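Local coordinates for phycocyanobilin lyase subunit alpha (Nostoc sp. PCC 7120, PDB 5N3U), which associates with its beta subunit to form a lyase and is probably required for attaching the bilin chromophore to the phycocyanin alpha subunit, at residues Val136-Thr139 with Gly140-His143. Residues are numbered along the deposited sequence; the frame is centred on the assembly and turned at random.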
ATOM      1  N   VAL A 136     -17.856  23.224  22.028  1.00 27.86           N
ATOM      2  CA  VAL A 136     -16.545  23.477  22.581  1.00 27.52           C
ATOM      3  C   VAL A 136     -15.750  22.186  22.697  1.00 29.92           C
ATOM      4  O   VAL A 136     -16.234  21.041  22.385  1.00 23.58           O
ATOM      5  CB  VAL A 136     -16.627  24.176  24.009  1.00 30.82           C
ATOM      6  CG1 VAL A 136     -17.369  25.509  23.955  1.00 32.08           C
ATOM      7  CG2 VAL A 136     -17.293  23.303  25.048  1.00 30.08           C
ATOM      8  N   GLN A 137     -14.504  22.357  23.105  1.00 26.36           N
ATOM      9  CA  GLN A 137     -13.617  21.246  23.323  1.00 29.54           C
ATOM     10  C   GLN A 137     -13.379  21.111  24.814  1.00 35.73           C
ATOM     11  O   GLN A 137     -12.934  22.093  25.436  1.00 34.00           O
ATOM     12  CB  GLN A 137     -12.326  21.587  22.654  1.00 33.75           C
ATOM     13  CG  GLN A 137     -11.276  20.519  22.829  1.00 34.96           C
ATOM     14  CD  GLN A 137     -10.291  20.500  21.720  1.00 42.11           C
ATOM     15  OE1 GLN A 137     -10.458  21.148  20.708  1.00 52.29           O
ATOM     16  NE2 GLN A 137      -9.287  19.691  21.873  1.00 40.96           N
ATOM     17  N   VAL A 138     -13.624  19.935  25.382  1.00 34.15           N
ATOM     18  CA  VAL A 138     -13.304  19.691  26.846  1.00 39.61           C
ATOM     19  C   VAL A 138     -11.818  19.457  27.049  1.00 38.00           C
ATOM     20  O   VAL A 138     -11.158  18.840  26.214  1.00 29.47           O
ATOM     21  CB  VAL A 138     -14.035  18.452  27.365  1.00 38.88           C
ATOM     22  CG1 VAL A 138     -13.537  17.970  28.726  1.00 41.81           C
ATOM     23  CG2 VAL A 138     -15.512  18.760  27.443  1.00 41.51           C
ATOM     24  N   THR A 139     -11.267  19.994  28.144  1.00 37.95           N
ATOM     25  CA  THR A 139      -9.799  20.054  28.274  1.00 40.70           C
ATOM     26  C   THR A 139      -9.167  18.651  28.270  1.00 34.47           C
ATOM     27  O   THR A 139      -9.676  17.718  28.874  1.00 39.58           O
ATOM     28  CB  THR A 139      -9.412  20.883  29.515  1.00 48.13           C
ATOM     29  OG1 THR A 139      -9.445  22.258  29.111  1.00 51.66           O
ATOM     30  CG2 THR A 139      -8.000  20.529  30.021  1.00 54.46           C
ATOM     31  N   GLY A 140      -8.108  18.475  27.517  1.00 37.76           N
ATOM     32  CA  GLY A 140      -7.475  17.141  27.427  1.00 39.26           C
ATOM     33  C   GLY A 140      -8.082  16.121  26.451  1.00 37.94           C
ATOM     34  O   GLY A 140      -7.503  15.048  26.279  1.00 32.04           O
ATOM     35  N   ARG A 141      -9.258  16.430  25.881  1.00 32.88           N
ATOM     36  CA  ARG A 141      -9.890  15.602  24.864  1.00 29.80           C
ATOM     37  C   ARG A 141      -9.435  16.047  23.498  1.00 27.85           C
ATOM     38  O   ARG A 141      -9.504  17.200  23.173  1.00 30.45           O
ATOM     39  CB  ARG A 141     -11.411  15.801  24.903  1.00 33.36           C
ATOM     40  CG  ARG A 141     -12.076  15.567  26.206  1.00 33.37           C
ATOM     41  CD  ARG A 141     -12.013  14.096  26.566  1.00 37.14           C
ATOM     42  NE  ARG A 141     -12.766  14.015  27.796  1.00 41.58           N
ATOM     43  CZ  ARG A 141     -12.307  13.565  28.948  1.00 39.67           C
ATOM     44  NH1 ARG A 141     -11.130  13.001  29.024  1.00 39.58           N
ATOM     45  NH2 ARG A 141     -13.094  13.591  30.007  1.00 45.27           N
ATOM     46  N   PRO A 142      -9.066  15.119  22.619  1.00 28.35           N
ATOM     47  CA  PRO A 142      -8.695  15.508  21.264  1.00 29.15           C
ATOM     48  C   PRO A 142      -9.873  15.606  20.266  1.00 27.82           C
ATOM     49  O   PRO A 142      -9.780  15.081  19.150  1.00 31.19           O
ATOM     50  CB  PRO A 142      -7.766  14.366  20.867  1.00 29.90           C
ATOM     51  CG  PRO A 142      -8.398  13.178  21.527  1.00 34.62           C
ATOM     52  CD  PRO A 142      -8.943  13.682  22.839  1.00 32.56           C
ATOM     53  N   HIS A 143     -10.996  16.105  20.717  1.00 26.46           N
ATOM     54  CA  HIS A 143     -12.196  16.159  19.931  1.00 24.45           C
ATOM     55  C   HIS A 143     -13.109  17.217  20.560  1.00 26.24           C
ATOM     56  O   HIS A 143     -12.982  17.587  21.714  1.00 24.79           O
ATOM     57  CB  HIS A 143     -12.872  14.777  19.819  1.00 22.90           C
ATOM     58  CG  HIS A 143     -13.249  14.127  21.121  1.00 22.51           C
ATOM     59  ND1 HIS A 143     -14.330  14.527  21.870  1.00 22.37           N
ATOM     60  CD2 HIS A 143     -12.714  13.068  21.787  1.00 24.52           C
ATOM     61  CE1 HIS A 143     -14.450  13.751  22.936  1.00 24.43           C
ATOM     62  NE2 HIS A 143     -13.476  12.860  22.899  1.00 24.07           N
TER
HETATM   63  O   HOH W   1     -14.550  17.861  23.837  1.00 33.32           O
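Gln137 NE2 donates to Arg141 O over 2.8 Å, meeting that oxygen almost end-on (C=O...N angle 166°), but the bond is bent at the hydrogen (132°) and the acceptor is tilted somewhat from the amide plane. The side chain reaches across to the far arm, beside the turn, because CG stands anti to the backbone N (chi1 179°) and the chain runs on extended. The same Arg141 oxygen also takes a weak bond from His143 N, so two donors converge on it. Nearer the apex, Arg141 N donates to Val138 O at 3.1 Å, closing a type II beta turn from Val138 to Arg141. Gly140 fills the third position with a positive phi at which a beta carbon would crowd the carbonyl oxygen of Thr139. Farther from the apex, a water accepts from Val138 N and donates to His143 O, both at 2.7 Å, linking the two arms where they are not directly bonded.

Val138 and Arg141 run side by side in the same direction, with Val138 CB 3.7 Å from Arg141 CG; Val138 CG1 lies obliquely by the guanidinium. Arg141 CB sits 4.1 Å above the His143 ring, over its centre.

This beta turn belongs to the surface loop joining helix 121-126 to helix 148-157 in the HEAT-repeat array. The His143 ring stacks with that of Phe102 and meets that of Tyr103 almost at right angles, both on helix 102-115, while Gly140 O accepts from Arg93 of the lyase beta subunit, a separate chain, and Pro142 packs on Pro65 of that chain, placing the loop at the subunit interface.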